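Local coordinates for protein dTDP-4-dehydrorhamnose reductase (Bacillus anthracis, PDB 3SC6) that catalyses the NADPH-dependent reduction of dTDP-4-dehydrorhamnose to dTDP-L-rhamnose, a step in making the activated rhamnose used for bacterial surface glycans, at residues A[163-168]-A[279-284]; A[199-204]-A[265-270]. One frame throughout, in Å; residues are numbered along the deposited sequence. Where two conformers were deposited one is given.

Interaction 1. Residues A[163-168]-A[279-284]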
loop_
_atom_site.group_PDB
_atom_site.type_symbol
_atom_site.label_atom_id
_atom_site.label_comp_id
_atom_site.label_asym_id
_atom_site.label_seq_id
_atom_site.Cartn_x
_atom_site.Cartn_y
_atom_site.Cartn_z
ATOM N N ASN A 163 9.633 -9.033 2.805
ATOM C CA ASN A 163 8.564 -8.548 3.661
ATOM C C ASN A 163 8.713 -9.168 5.045
ATOM O O ASN A 163 9.559 -10.042 5.253
ATOM C CB ASN A 163 7.190 -8.827 3.038
ATOM C CG ASN A 163 6.924 -10.303 2.832
ATOM O OD1 ASN A 163 7.564 -11.155 3.441
ATOM N ND2 ASN A 163 5.942 -10.611 1.999
ATOM N N PHE A 164 7.900 -8.718 5.990
ATOM C CA PHE A 164 7.966 -9.230 7.354
ATOM C C PHE A 164 7.633 -10.718 7.461
ATOM O O PHE A 164 8.186 -11.405 8.304
ATOM C CB PHE A 164 7.051 -8.412 8.266
ATOM C CG PHE A 164 7.100 -8.822 9.714
ATOM C CD1 PHE A 164 8.021 -8.245 10.576
ATOM C CD2 PHE A 164 6.214 -9.761 10.220
ATOM C CE1 PHE A 164 8.064 -8.609 11.908
ATOM C CE2 PHE A 164 6.252 -10.128 11.554
ATOM C CZ PHE A 164 7.176 -9.551 12.398
ATOM N N VAL A 165 6.745 -11.225 6.617
ATOM C CA VAL A 165 6.400 -12.644 6.693
ATOM C C VAL A 165 7.559 -13.532 6.225
ATOM O O VAL A 165 7.866 -14.536 6.869
ATOM C CB VAL A 165 5.126 -12.973 5.912
ATOM C CG1 VAL A 165 4.844 -14.463 5.972
ATOM C CG2 VAL A 165 3.955 -12.190 6.476
ATOM N N LYS A 166 8.198 -13.169 5.113
ATOM C CA LYS A 166 9.326 -13.953 4.595
ATOM C C LYS A 166 10.521 -13.900 5.551
ATOM O O LYS A 166 11.260 -14.871 5.671
ATOM C CB LYS A 166 9.777 -13.460 3.216
ATOM C CG LYS A 166 8.764 -13.589 2.083
ATOM C CD LYS A 166 9.370 -13.028 0.788
ATOM C CE LYS A 166 8.425 -13.111 -0.395
ATOM N NZ LYS A 166 8.046 -14.506 -0.709
ATOM N N THR A 167 10.711 -12.761 6.214
ATOM C CA THR A 167 11.820 -12.595 7.154
ATOM C C THR A 167 11.698 -13.536 8.356
ATOM O O THR A 167 12.683 -14.158 8.755
ATOM C CB THR A 167 11.953 -11.130 7.638
ATOM O OG1 THR A 167 12.227 -10.278 6.518
ATOM C CG2 THR A 167 13.084 -10.990 8.638
ATOM N N MET A 168 10.500 -13.646 8.929
ATOM C CA MET A 168 10.295 -14.528 10.081
ATOM C C MET A 168 10.576 -15.991 9.731
ATOM O O MET A 168 11.220 -16.700 10.499
ATOM C CB MET A 168 8.871 -14.403 10.636
ATOM C CG MET A 168 8.471 -13.029 11.183
ATOM S SD MET A 168 9.433 -12.398 12.586
ATOM C CE MET A 168 10.687 -11.403 11.784
ATOM N N ARG A 279 -4.281 -17.362 3.104
ATOM C CA ARG A 279 -4.181 -17.470 1.652
ATOM C C ARG A 279 -2.770 -17.150 1.137
ATOM O O ARG A 279 -2.441 -17.457 -0.007
ATOM C CB ARG A 279 -5.319 -16.684 0.960
ATOM C CG ARG A 279 -5.400 -16.890 -0.553
ATOM C CD ARG A 279 -6.726 -16.372 -1.151
ATOM N NE ARG A 279 -6.967 -14.931 -1.085
ATOM C CZ ARG A 279 -6.707 -14.073 -2.075
ATOM N NH1 ARG A 279 -6.979 -12.782 -1.922
ATOM N NH2 ARG A 279 -6.198 -14.497 -3.228
ATOM N N PHE A 280 -1.937 -16.560 1.993
ATOM C CA PHE A 280 -0.564 -16.242 1.617
ATOM C C PHE A 280 0.233 -17.534 1.496
ATOM O O PHE A 280 0.917 -17.755 0.498
ATOM C CB PHE A 280 0.107 -15.331 2.638
ATOM C CG PHE A 280 1.561 -15.115 2.366
ATOM C CD1 PHE A 280 1.983 -14.105 1.525
ATOM C CD2 PHE A 280 2.511 -15.939 2.949
ATOM C CE1 PHE A 280 3.329 -13.917 1.268
ATOM C CE2 PHE A 280 3.858 -15.757 2.700
ATOM C CZ PHE A 280 4.268 -14.743 1.858
ATOM N N PHE A 281 0.157 -18.377 2.524
ATOM C CA PHE A 281 0.874 -19.652 2.510
ATOM C C PHE A 281 0.302 -20.580 1.447
ATOM O O PHE A 281 1.046 -21.292 0.776
ATOM C CB PHE A 281 0.820 -20.354 3.874
ATOM C CG PHE A 281 1.523 -19.610 4.981
ATOM C CD1 PHE A 281 2.875 -19.821 5.222
ATOM C CD2 PHE A 281 0.835 -18.727 5.797
ATOM C CE1 PHE A 281 3.527 -19.151 6.243
ATOM C CE2 PHE A 281 1.483 -18.054 6.820
ATOM C CZ PHE A 281 2.829 -18.266 7.042
ATOM N N ILE A 282 -1.021 -20.565 1.299
ATOM C CA ILE A 282 -1.700 -21.411 0.314
ATOM C C ILE A 282 -1.218 -21.146 -1.107
ATOM O O ILE A 282 -0.971 -22.080 -1.873
ATOM C CB ILE A 282 -3.236 -21.217 0.353
ATOM C CG1 ILE A 282 -3.799 -21.633 1.714
ATOM C CG2 ILE A 282 -3.900 -22.049 -0.728
ATOM C CD1 ILE A 282 -5.303 -21.467 1.830
ATOM N N GLU A 283 -1.067 -19.869 -1.447
ATOM C CA GLU A 283 -0.623 -19.474 -2.782
ATOM C C GLU A 283 0.896 -19.524 -3.004
ATOM O O GLU A 283 1.346 -19.698 -4.136
ATOM C CB GLU A 283 -1.169 -18.082 -3.116
ATOM C CG GLU A 283 -2.693 -18.022 -3.141
ATOM C CD GLU A 283 -3.235 -16.638 -3.454
ATOM O OE1 GLU A 283 -2.437 -15.685 -3.555
ATOM O OE2 GLU A 283 -4.468 -16.503 -3.590
ATOM N N THR A 284 1.681 -19.383 -1.938
ATOM C CA THR A 284 3.142 -19.418 -2.063
ATOM C C THR A 284 3.746 -20.694 -1.480
ATOM O O THR A 284 4.819 -20.660 -0.873
ATOM C CB THR A 284 3.789 -18.206 -1.369
ATOM O OG1 THR A 284 3.460 -18.212 0.026
ATOM C CG2 THR A 284 3.301 -16.918 -1.992
#

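Interaction 2. Residues A[199-204]-A[265-270]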
loop_
_atom_site.group_PDB
_atom_site.type_symbol
_atom_site.label_atom_id
_atom_site.label_comp_id
_atom_site.label_asym_id
_atom_site.label_seq_id
_atom_site.Cartn_x
_atom_site.Cartn_y
_atom_site.Cartn_z
ATOM N N ASN A 199 -9.445 -4.004 -8.050
ATOM C CA ASN A 199 -10.102 -4.515 -9.239
ATOM C C ASN A 199 -11.596 -4.144 -9.227
ATOM O O ASN A 199 -12.152 -3.738 -10.246
ATOM C CB ASN A 199 -9.934 -6.046 -9.278
ATOM C CG ASN A 199 -10.471 -6.668 -10.542
ATOM O OD1 ASN A 199 -10.617 -6.005 -11.563
ATOM N ND2 ASN A 199 -10.703 -7.970 -10.501
ATOM N N LYS A 200 -12.235 -4.269 -8.066
ATOM C CA LYS A 200 -13.660 -3.950 -7.931
ATOM C C LYS A 200 -13.926 -2.454 -8.114
ATOM O O LYS A 200 -14.909 -2.070 -8.747
ATOM C CB LYS A 200 -14.198 -4.476 -6.591
ATOM C CG LYS A 200 -14.082 -6.013 -6.469
ATOM C CD LYS A 200 -14.507 -6.579 -5.103
ATOM C CE LYS A 200 -15.961 -6.309 -4.764
ATOM N NZ LYS A 200 -16.906 -6.921 -5.749
ATOM N N LEU A 201 -13.038 -1.615 -7.584
ATOM C CA LEU A 201 -13.190 -0.159 -7.708
ATOM C C LEU A 201 -13.006 0.368 -9.133
ATOM O O LEU A 201 -13.722 1.276 -9.549
ATOM C CB LEU A 201 -12.211 0.576 -6.785
ATOM C CG LEU A 201 -12.373 0.423 -5.270
ATOM C CD1 LEU A 201 -11.210 1.078 -4.537
ATOM C CD2 LEU A 201 -13.715 0.999 -4.809
ATOM N N ILE A 202 -12.055 -0.193 -9.879
ATOM C CA ILE A 202 -11.814 0.271 -11.255
ATOM C C ILE A 202 -12.986 0.014 -12.223
ATOM O O ILE A 202 -13.096 0.699 -13.239
ATOM C CB ILE A 202 -10.445 -0.204 -11.823
ATOM C CG1 ILE A 202 -10.428 -1.704 -12.098
ATOM C CG2 ILE A 202 -9.318 0.147 -10.853
ATOM C CD1 ILE A 202 -9.095 -2.190 -12.629
ATOM N N HIS A 203 -13.851 -0.960 -11.923
ATOM C CA HIS A 203 -15.018 -1.243 -12.792
ATOM C C HIS A 203 -16.166 -0.264 -12.556
ATOM O O HIS A 203 -17.177 -0.322 -13.246
ATOM C CB HIS A 203 -15.563 -2.664 -12.601
ATOM C CG HIS A 203 -14.659 -3.742 -13.105
ATOM N ND1 HIS A 203 -13.653 -4.297 -12.347
ATOM C CD2 HIS A 203 -14.644 -4.398 -14.290
ATOM C CE1 HIS A 203 -13.040 -5.232 -13.051
ATOM N NE2 HIS A 203 -13.624 -5.316 -14.233
ATOM N N THR A 204 -16.009 0.626 -11.584
ATOM C CA THR A 204 -17.039 1.606 -11.269
ATOM C C THR A 204 -16.462 3.011 -11.309
ATOM O O THR A 204 -15.288 3.201 -11.625
ATOM C CB THR A 204 -17.606 1.377 -9.860
ATOM O OG1 THR A 204 -16.567 1.560 -8.886
ATOM C CG2 THR A 204 -18.184 -0.020 -9.739
ATOM N N ASN A 265 -20.426 2.127 0.205
ATOM C CA ASN A 265 -20.566 1.950 -1.241
ATOM C C ASN A 265 -20.963 0.531 -1.642
ATOM O O ASN A 265 -20.686 0.093 -2.754
ATOM C CB ASN A 265 -19.290 2.372 -1.971
ATOM C CG ASN A 265 -18.965 3.831 -1.778
ATOM O OD1 ASN A 265 -19.646 4.537 -1.050
ATOM N ND2 ASN A 265 -17.919 4.291 -2.433
ATOM N N GLY A 266 -21.600 -0.189 -0.725
ATOM C CA GLY A 266 -22.052 -1.553 -0.988
ATOM C C GLY A 266 -21.018 -2.658 -1.085
ATOM O O GLY A 266 -21.386 -3.825 -1.222
ATOM N N PHE A 267 -19.734 -2.325 -1.020
ATOM C CA PHE A 267 -18.702 -3.355 -1.108
ATOM C C PHE A 267 -18.689 -4.187 0.167
ATOM O O PHE A 267 -19.035 -3.689 1.239
ATOM C CB PHE A 267 -17.311 -2.748 -1.293
ATOM C CG PHE A 267 -17.162 -1.902 -2.524
ATOM C CD1 PHE A 267 -17.284 -0.527 -2.454
ATOM C CD2 PHE A 267 -16.901 -2.484 -3.752
ATOM C CE1 PHE A 267 -17.135 0.254 -3.580
ATOM C CE2 PHE A 267 -16.758 -1.710 -4.883
ATOM C CZ PHE A 267 -16.876 -0.338 -4.798
ATOM N N LEU A 268 -18.296 -5.455 0.049
ATOM C CA LEU A 268 -18.233 -6.333 1.210
ATOM C C LEU A 268 -16.949 -6.053 1.983
ATOM O O LEU A 268 -15.997 -5.481 1.443
ATOM C CB LEU A 268 -18.298 -7.811 0.811
ATOM C CG LEU A 268 -19.573 -8.294 0.116
ATOM C CD1 LEU A 268 -19.436 -9.765 -0.253
ATOM C CD2 LEU A 268 -20.796 -8.074 1.002
ATOM N N GLN A 269 -16.926 -6.459 3.247
ATOM C CA GLN A 269 -15.761 -6.247 4.094
ATOM C C GLN A 269 -14.584 -7.120 3.693
ATOM O O GLN A 269 -14.756 -8.228 3.185
ATOM C CB GLN A 269 -16.107 -6.512 5.565
ATOM C CG GLN A 269 -17.187 -5.598 6.130
ATOM C CD GLN A 269 -17.495 -5.884 7.593
ATOM O OE1 GLN A 269 -16.898 -6.771 8.209
ATOM N NE2 GLN A 269 -18.436 -5.130 8.156
ATOM N N MET A 270 -13.387 -6.594 3.922
ATOM C CA MET A 270 -12.150 -7.289 3.616
ATOM C C MET A 270 -12.008 -8.455 4.579
ATOM O O MET A 270 -12.621 -8.456 5.649
ATOM C CB MET A 270 -10.964 -6.345 3.843
ATOM C CG MET A 270 -10.900 -5.130 2.934
ATOM S SD MET A 270 -10.556 -5.548 1.221
ATOM C CE MET A 270 -8.934 -6.293 1.380
#

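Interaction 1. Residues A[163-168]-A[279-284]
V165, in the first turn of helix 164-172, and F280, near the end of helix 273-283, reach toward each other and meet by van der Waals contact. The backbones stay well apart, with V165 CA and F280 CA separated by 9.3 Å, so side chains alone span the gap. V165 leads with one branch: CG1 is anti to the backbone N (chi1 178°) and lies 3.7 Å from F280 CE2. The same methyl also approaches the neighbouring aromatic, V165 CG1 being 4.4 Å from F281 CZ. F280 likewise holds its CG anti to the backbone N (chi1 173°), which carries the ring out from its helix. The two phenylalanines are packed together, with F280 CD2 above the centre of the F281 ring. A looser polar neighbour comes from N163, whose ND2 lies 4.3 Å from F280 CE1.

The other end of the N163 amide is engaged as an N-cap: OD1 accepts from K166 N at 2.7 Å, nearly along the C=O axis. This bond fixes the turn of the amide and leads ND2 toward F280. Across the contact, T284 closes its own helix end, where OG1 and N both donate to F280 O from opposite faces of the carbonyl plane; T284 OG1 also lies over one face of the F280 ring, offset toward its rim. Turned away from V165 on helix 273-283, the R279 NH2 to E283 OE2 salt bridge (2.7 Å) links on to D193 of helix 191-202 and to K159. F223 and I227 of helix 220-231 and Y157 add to the packing on V165. Here the capped start of helix 164-172 packs against C-terminal helix 273-283 of a Rossmann-fold, NADP-binding RmlD-family reductase, with the N163 side chain about 8 Å from the bound NADP.

Interaction 2. Residues A[199-204]-A[265-270]
K200 and F267 bring the backbones of 199-204 and 265-270 closest, with K200 CA and F267 CA 8.5 Å apart. The first segment ends helix 191-202 and then turns away, T204 N donating to L201 O at 3.1 Å. The second has no regular secondary structure: G266, at positive phi (72°), makes the turn that follows helix 260-264, and F267 to M270 then run in an extended, polyproline II-like conformation. The bridging is left to the F267 ring, which projects toward the helix; F267 has about half of the area buried here.

L201 crosses F267 at about a right angle and touches it through a single branch, L201 CD2 lying 3.4 Å from F267 CZ and 3.7 Å from F267 CE1. K200 runs past the ring in the opposite direction; its aliphatic part does the touching, with K200 CB 4.1 Å from F267 CE2 and K200 CE, at the ring edge near its plane, 4.1 Å from F267 CD2. The chi3 bend (62°) brings CE to this edge.

Just past the helix end, H203 ND1 donates back to N199 O at 2.6 Å, while H203 NE2 bonds to E29. L201 extends inward onto F149 and V151 of strand 148-157, L206 also packs on F267, and M270 touches D193 and M197, so the loop leading into helix 273-283 lies against helix 191-202, outside the central sheet.

Overall arrangement
Interaction 2 is nested along the chain within the loop that interaction 1 closes, yet their centres are 25 Å apart and they do not touch. Both depend on a phenylalanine packed against a branched aliphatic side chain. Interaction 1 is the buried one, joining two helices, with helix-end caps at its margins, NADP nearby, and salt bridges on the far side of helix 273-283. Interaction 2 is partly buried: a loop meets a helix, with the exposed K200 chain along the ring edge. Helix 191-202 borders both: its D193 pairs with R279 in segment 279-284 and touches M270 in segment 265-270.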